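Local coordinates for protein NADH:ubiquinone oxidoreductase, Na translocating, F subunit (Porphyromonas gingivalis, PDB 2R6H) that forms the flavin- and NAD-binding region of a ferredoxin-reductase-like oxidoreductase subunit and holds flavin-adenine dinucleotide, at residues 11-16 with 28-33; 43-48 with 141-146. All blocks are in the same frame, centred on the assembly; numbering follows the deposited sequence.

Interaction 1 of 2, residues 11-16 with 28-33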
loop_
_atom_site.group_PDB
_atom_site.type_symbol
_atom_site.label_atom_id
_atom_site.label_comp_id
_atom_site.label_asym_id
_atom_site.label_seq_id
_atom_site.Cartn_x
_atom_site.Cartn_y
_atom_site.Cartn_z
ATOM N N GLU A 11 15.018 11.769 -13.593
ATOM C CA GLU A 11 14.590 10.683 -14.450
ATOM C C GLU A 11 15.218 9.405 -13.916
ATOM O O GLU A 11 16.419 9.335 -13.679
ATOM C CB GLU A 11 14.910 10.938 -15.926
ATOM C CG GLU A 11 15.991 10.062 -16.536
ATOM C CD GLU A 11 17.249 10.847 -16.897
ATOM O OE1 GLU A 11 17.667 10.761 -18.076
ATOM O OE2 GLU A 11 17.810 11.551 -16.014
ATOM N N CYS A 12 14.383 8.402 -13.690
ATOM C CA CYS A 12 14.832 7.202 -13.012
ATOM C C CYS A 12 14.748 5.984 -13.911
ATOM O O CYS A 12 13.896 5.903 -14.793
ATOM C CB CYS A 12 13.987 6.973 -11.765
ATOM S SG CYS A 12 13.836 8.419 -10.708
ATOM N N GLU A 13 15.651 5.041 -13.672
ATOM C CA GLU A 13 15.590 3.747 -14.319
ATOM C C GLU A 13 14.792 2.745 -13.479
ATOM O O GLU A 13 14.978 2.630 -12.262
ATOM C CB GLU A 13 16.994 3.207 -14.576
ATOM C CG GLU A 13 17.010 1.993 -15.489
ATOM C CD GLU A 13 18.087 0.995 -15.118
ATOM O OE1 GLU A 13 17.812 -0.229 -15.158
ATOM O OE2 GLU A 13 19.205 1.438 -14.777
ATOM N N VAL A 14 13.899 2.017 -14.141
ATOM C CA VAL A 14 13.128 0.968 -13.485
ATOM C C VAL A 14 13.977 -0.277 -13.254
ATOM O O VAL A 14 14.438 -0.911 -14.203
ATOM C CB VAL A 14 11.883 0.584 -14.307
ATOM C CG1 VAL A 14 11.025 -0.408 -13.537
ATOM C CG2 VAL A 14 11.082 1.826 -14.667
ATOM N N LEU A 15 14.179 -0.622 -11.986
ATOM C CA LEU A 15 14.895 -1.842 -11.630
ATOM C C LEU A 15 13.983 -3.061 -11.711
ATOM O O LEU A 15 14.312 -4.051 -12.364
ATOM C CB LEU A 15 15.488 -1.722 -10.224
ATOM C CG LEU A 15 16.545 -0.634 -10.025
ATOM C CD1 LEU A 15 17.065 -0.644 -8.596
ATOM C CD2 LEU A 15 17.686 -0.803 -11.016
ATOM N N SER A 16 12.837 -2.983 -11.044
ATOM C CA SER A 16 11.977 -4.146 -10.857
ATOM C C SER A 16 10.504 -3.752 -10.877
ATOM O O SER A 16 10.069 -2.899 -10.104
ATOM C CB SER A 16 12.314 -4.855 -9.544
ATOM O OG SER A 16 11.626 -6.089 -9.440
ATOM N N VAL A 28 9.960 -0.591 -8.540
ATOM C CA VAL A 28 11.215 -0.168 -7.939
ATOM C C VAL A 28 12.088 0.618 -8.930
ATOM O O VAL A 28 12.537 0.079 -9.952
ATOM C CB VAL A 28 11.996 -1.394 -7.417
ATOM C CG1 VAL A 28 13.311 -0.972 -6.801
ATOM C CG2 VAL A 28 11.150 -2.178 -6.415
ATOM N N VAL A 29 12.333 1.889 -8.628
ATOM C CA VAL A 29 13.081 2.755 -9.536
ATOM C C VAL A 29 14.372 3.265 -8.895
ATOM O O VAL A 29 14.451 3.382 -7.671
ATOM C CB VAL A 29 12.216 3.954 -10.015
ATOM C CG1 VAL A 29 11.015 3.464 -10.846
ATOM C CG2 VAL A 29 11.757 4.794 -8.823
ATOM N N LYS A 30 15.378 3.565 -9.717
ATOM C CA LYS A 30 16.664 4.046 -9.205
ATOM C C LYS A 30 16.992 5.451 -9.706
ATOM O O LYS A 30 16.791 5.758 -10.883
ATOM C CB LYS A 30 17.793 3.074 -9.587
ATOM C CG LYS A 30 19.151 3.387 -8.964
ATOM C CD LYS A 30 20.265 2.536 -9.582
ATOM C CE LYS A 30 20.442 2.871 -11.066
ATOM N NZ LYS A 30 21.700 2.325 -11.663
ATOM N N LEU A 31 17.500 6.306 -8.822
ATOM C CA LEU A 31 17.870 7.665 -9.224
ATOM C C LEU A 31 19.213 7.658 -9.927
ATOM O O LEU A 31 19.962 6.685 -9.803
ATOM C CB LEU A 31 17.857 8.629 -8.032
ATOM C CG LEU A 31 16.485 9.277 -7.776
ATOM C CD1 LEU A 31 15.438 8.217 -7.507
ATOM C CD2 LEU A 31 16.518 10.274 -6.639
ATOM N N PRO A 32 19.509 8.721 -10.701
ATOM C CA PRO A 32 20.810 8.857 -11.378
ATOM C C PRO A 32 21.941 8.672 -10.370
ATOM O O PRO A 32 21.729 8.995 -9.199
ATOM C CB PRO A 32 20.799 10.308 -11.869
ATOM C CG PRO A 32 19.360 10.640 -12.046
ATOM C CD PRO A 32 18.606 9.851 -10.995
ATOM N N GLU A 33 23.103 8.172 -10.786
ATOM C CA GLU A 33 24.197 7.947 -9.832
ATOM C C GLU A 33 24.478 9.149 -8.936
ATOM O O GLU A 33 24.425 10.298 -9.376
ATOM C CB GLU A 33 25.485 7.488 -10.523
ATOM C CG GLU A 33 25.843 6.026 -10.225
ATOM C CD GLU A 33 27.185 5.608 -10.810
ATOM O OE1 GLU A 33 28.160 5.476 -10.036
ATOM O OE2 GLU A 33 27.263 5.412 -12.043
#

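Interaction 2 of 2, residues 43-48 with 141-146. With FAD (flavin-adenine dinucleotide), chain H.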
loop_
_atom_site.group_PDB
_atom_site.type_symbol
_atom_site.label_atom_id
_atom_site.label_comp_id
_atom_site.label_asym_id
_atom_site.label_seq_id
_atom_site.Cartn_x
_atom_site.Cartn_y
_atom_site.Cartn_z
ATOM N N SER A 43 5.896 10.134 3.224
ATOM C CA SER A 43 5.762 11.119 2.150
ATOM C C SER A 43 5.576 10.398 0.825
ATOM O O SER A 43 5.833 9.191 0.722
ATOM C CB SER A 43 6.982 12.039 2.070
ATOM O OG SER A 43 6.811 13.217 2.847
ATOM N N TYR A 44 5.127 11.128 -0.189
ATOM C CA TYR A 44 4.895 10.504 -1.485
ATOM C C TYR A 44 5.623 11.221 -2.589
ATOM O O TYR A 44 6.071 12.351 -2.418
ATOM C CB TYR A 44 3.405 10.450 -1.819
ATOM C CG TYR A 44 2.742 11.803 -1.959
ATOM C CD1 TYR A 44 2.591 12.409 -3.201
ATOM C CD2 TYR A 44 2.249 12.464 -0.852
ATOM C CE1 TYR A 44 1.972 13.645 -3.333
ATOM C CE2 TYR A 44 1.627 13.699 -0.972
ATOM C CZ TYR A 44 1.492 14.288 -2.212
ATOM O OH TYR A 44 0.876 15.517 -2.308
ATOM N N ALA A 45 5.738 10.548 -3.726
ATOM C CA ALA A 45 6.370 11.123 -4.904
ATOM C C ALA A 45 5.359 11.212 -6.044
ATOM O O ALA A 45 4.208 10.801 -5.895
ATOM C CB ALA A 45 7.570 10.291 -5.316
ATOM N N GLN A 46 5.780 11.743 -7.183
ATOM C CA GLN A 46 4.868 11.866 -8.303
ATOM C C GLN A 46 5.485 11.403 -9.596
ATOM O O GLN A 46 6.599 11.809 -9.929
ATOM C CB GLN A 46 4.444 13.304 -8.462
ATOM C CG GLN A 46 3.946 13.888 -7.206
ATOM C CD GLN A 46 3.110 15.088 -7.477
ATOM O OE1 GLN A 46 3.551 16.019 -8.152
ATOM N NE2 GLN A 46 1.879 15.080 -6.971
ATOM N N ILE A 47 4.746 10.576 -10.331
ATOM C CA ILE A 47 5.200 10.094 -11.624
ATOM C C ILE A 47 4.591 10.919 -12.735
ATOM O O ILE A 47 3.419 11.279 -12.673
ATOM C CB ILE A 47 4.790 8.633 -11.877
ATOM C CG1 ILE A 47 5.048 7.773 -10.646
ATOM C CG2 ILE A 47 5.547 8.076 -13.079
ATOM C CD1 ILE A 47 6.483 7.774 -10.206
ATOM N N LYS A 48 5.395 11.227 -13.749
ATOM C CA LYS A 48 4.851 11.781 -14.974
ATOM C C LYS A 48 4.361 10.625 -15.814
ATOM O O LYS A 48 5.116 9.716 -16.143
ATOM C CB LYS A 48 5.882 12.617 -15.745
ATOM C CG LYS A 48 5.848 14.105 -15.391
ATOM C CD LYS A 48 6.535 14.990 -16.435
ATOM C CE LYS A 48 6.661 16.438 -15.933
ATOM N NZ LYS A 48 7.354 17.333 -16.913
ATOM N N VAL A 141 11.414 6.714 -16.108
ATOM C CA VAL A 141 10.265 7.476 -15.629
ATOM C C VAL A 141 10.720 8.798 -15.063
ATOM O O VAL A 141 11.810 8.883 -14.489
ATOM C CB VAL A 141 9.537 6.737 -14.511
ATOM C CG1 VAL A 141 8.357 5.991 -15.065
ATOM C CG2 VAL A 141 10.504 5.806 -13.786
HETATM N N MSE A 142 9.884 9.820 -15.212
HETATM C CA MSE A 142 10.132 11.105 -14.570
HETATM C C MSE A 142 9.457 11.111 -13.221
HETATM O O MSE A 142 8.281 10.780 -13.113
HETATM C CB MSE A 142 9.576 12.243 -15.411
HETATM C CG MSE A 142 10.170 12.320 -16.798
HETATM SE SE MSE A 142 12.074 12.782 -16.803
HETATM C CE MSE A 142 12.607 11.792 -18.422
HETATM N N MSE A 143 10.194 11.491 -12.190
HETATM C CA MSE A 143 9.666 11.399 -10.845
HETATM C C MSE A 143 10.080 12.575 -9.990
HETATM O O MSE A 143 11.231 12.979 -9.993
HETATM C CB MSE A 143 10.131 10.108 -10.195
HETATM C CG MSE A 143 9.351 9.772 -8.960
HETATM SE SE MSE A 143 9.872 8.080 -8.156
HETATM C CE MSE A 143 11.631 8.609 -7.482
ATOM N N SER A 144 9.134 13.128 -9.252
ATOM C CA SER A 144 9.441 14.237 -8.354
ATOM C C SER A 144 9.034 13.916 -6.926
ATOM O O SER A 144 8.157 13.090 -6.691
ATOM C CB SER A 144 8.755 15.529 -8.818
ATOM O OG SER A 144 7.379 15.331 -9.108
ATOM N N GLY A 145 9.674 14.579 -5.973
ATOM C CA GLY A 145 9.336 14.408 -4.573
ATOM C C GLY A 145 10.380 15.065 -3.694
ATOM O O GLY A 145 11.335 15.641 -4.221
ATOM N N PRO A 146 10.205 14.980 -2.356
ATOM C CA PRO A 146 9.079 14.296 -1.706
ATOM C C PRO A 146 7.912 15.254 -1.513
ATOM O O PRO A 146 8.111 16.462 -1.577
ATOM C CB PRO A 146 9.644 13.947 -0.323
ATOM C CG PRO A 146 11.003 14.585 -0.253
ATOM C CD PRO A 146 11.099 15.568 -1.352
HETATM P PA FAD H . -7.543 7.034 -12.691
HETATM O O1A FAD H . -7.305 8.225 -11.769
HETATM O O2A FAD H . -7.538 7.380 -14.183
HETATM O O5B FAD H . -8.936 6.287 -12.312
HETATM C C5B FAD H . -9.095 5.654 -11.051
HETATM C C4B FAD H . -10.246 4.657 -11.101
HETATM O O4B FAD H . -11.447 5.327 -11.434
HETATM C C3B FAD H . -10.026 3.579 -12.150
HETATM O O3B FAD H . -10.263 2.325 -11.560
HETATM C C2B FAD H . -11.064 3.834 -13.222
HETATM O O2B FAD H . -11.577 2.614 -13.706
HETATM C C1B FAD H . -12.128 4.624 -12.464
HETATM N N9A FAD H . -12.946 5.531 -13.319
HETATM C C8A FAD H . -12.515 6.453 -14.249
HETATM N N7A FAD H . -13.600 7.067 -14.789
HETATM C C5A FAD H . -14.724 6.553 -14.217
HETATM C C6A FAD H . -16.092 6.809 -14.389
HETATM N N6A FAD H . -16.513 7.658 -15.326
HETATM N N1A FAD H . -17.026 6.105 -13.639
HETATM C C2A FAD H . -16.612 5.152 -12.721
HETATM N N3A FAD H . -15.258 4.900 -12.552
HETATM C C4A FAD H . -14.327 5.586 -13.288
HETATM N N1 FAD H . -1.923 4.522 -5.032
HETATM C C2 FAD H . -1.119 3.414 -4.962
HETATM O O2 FAD H . -1.431 2.432 -5.622
HETATM N N3 FAD H . 0.011 3.424 -4.157
HETATM C C4 FAD H . 0.355 4.550 -3.415
HETATM O O4 FAD H . 1.356 4.616 -2.681
HETATM C C4X FAD H . -0.465 5.662 -3.498
HETATM N N5 FAD H . -0.132 6.782 -2.768
HETATM C C5X FAD H . -0.958 7.887 -2.842
HETATM C C6 FAD H . -0.623 9.009 -2.091
HETATM C C7 FAD H . -1.417 10.148 -2.139
HETATM C C7M FAD H . -1.014 11.343 -1.316
HETATM C C8 FAD H . -2.557 10.150 -2.947
HETATM C C8M FAD H . -3.433 11.358 -3.012
HETATM C C9 FAD H . -2.886 9.023 -3.690
HETATM C C9A FAD H . -2.094 7.885 -3.647
HETATM N N10 FAD H . -2.419 6.756 -4.383
HETATM C C10 FAD H . -1.606 5.648 -4.304
HETATM C "C1'" FAD H . -3.502 6.748 -5.419
HETATM C "C2'" FAD H . -2.872 7.057 -6.767
HETATM O "O2'" FAD H . -2.305 8.343 -6.720
HETATM C "C3'" FAD H . -3.882 7.007 -7.908
HETATM O "O3'" FAD H . -5.091 7.635 -7.547
HETATM C "C4'" FAD H . -4.113 5.566 -8.320
HETATM O "O4'" FAD H . -2.921 5.128 -8.917
HETATM C "C5'" FAD H . -5.226 5.453 -9.346
HETATM O "O5'" FAD H . -5.049 6.473 -10.301
HETATM P P FAD H . -5.005 6.105 -11.866
HETATM O O1P FAD H . -4.447 7.263 -12.661
HETATM O O2P FAD H . -4.228 4.831 -12.074
HETATM O O3P FAD H . -6.530 5.852 -12.255
#

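Interaction 1 of 2, residues 11-16 with 28-33
A classic beta bulge interrupts the first hairpin of the antiparallel flavin-binding domain, where strand 9-19 turns back on strand 24-30. Glu13 and Lys30 form a regular hydrogen-bonded pair, Lys30 N reaching Glu13 O at 2.7 Å and Glu13 N returning to Lys30 O. Val14 and Val29 follow as a non-hydrogen-bonded pair. The register then slips by one, so that Leu15 and Ser16 both face Val28. A single carbonyl serves two donors: Leu15 N lies 2.7 Å from Val28 O, almost in line with the C=O bond, while Ser16 N approaches the same Val28 O at 3.3 Å on a lone pair. Val28 N closes the pairing on Ser16 O.

Side chains divide between two faces. On one, Val14 CG2 meets Val29 CG1 obliquely, and Cys12 SG, anti to its own carbonyl carbon (chi1 -50°), touches Leu31 CD1 at 3.6 Å. On the other, Glu13 and Lys30 run side by side, but OE2 of Glu13 and NZ of Lys30 stay 4.1 Å apart, too far for a salt bridge; Leu15 crosses Lys30 obliquely, its CG and CD1 nearest Lys30 CB.

Strand 100-106 flanks the hairpin through Val29 and Ile101, and strand 140-147 borders strand 9-19.

Interaction 2 of 2, residues 43-48 with 141-146
Three backbone hydrogen bonds join strand 44-49 antiparallel to strand 140-147 in the flavin-binding domain. Gln46 and Ser144 exchange two of them, Gln46 N to Ser144 O at 2.8 Å and Ser144 N to Gln46 O at 2.9 Å, both in the carbonyl planes. Lys48 N reaches Met142 O at 3.0 Å, the donor standing above that carbonyl plane. CA-H...O contacts accompany these bonds, as from Met143 CA to Gln46 O.

Apolar contacts gather around Ile47 and Met143, like Met142 a selenomethionine. In Ile47, CG1 lies beside the backbone N (chi1 -45°), and with chi2 at -59° this brings CD1 to within 3.7 Å of Met143 CG, while CG2 crosses Val141 CG1 obliquely. Ala45 CB adds to this buried side, touching the same Met143 CG.

The two serine hydroxyls look beyond the pairing: Ser144 OG bonds Tyr147 OH, and Ser43 OG bonds His151 NE2.

The cofactor is met at Tyr44. Its ring carries the flavin methyl C7M over one face, 3.5 Å from Tyr44 CD2 and offset toward the rim, while Gln46 NE2 lies in plane at the ring edge. Tyr147 also meets this ring.

The chemistry thus separates by role: main-chain bonds fix the strand alignment, Ile47 and Met143 bury its apolar side, and Tyr44 offers the flavin's dimethylbenzene end an apolar, van der Waals surface.

In the fold
From the N terminus, strand 9-19 runs into strand 24-30, and interaction 1 closes this short hairpin loop. The chain continues into strand 44-49, which pairs with strand 140-147 across the 92 residues between segments 43-48 and 141-146; interaction 2 closes that much longer loop. The two are therefore in series, neither nested nor crossed. In space they converge, because strand 140-147 lies between strands 44-49 and 9-19 in one antiparallel sheet. Cys12 N, 2.7 Å from Val141 O, makes a probable hydrogen bond between them, and Leu31 packs against Met143. Contacts local and distant in sequence thus combine into one sheet, illustrating how a late strand can unite an early hairpin with a flavin-contacting strand.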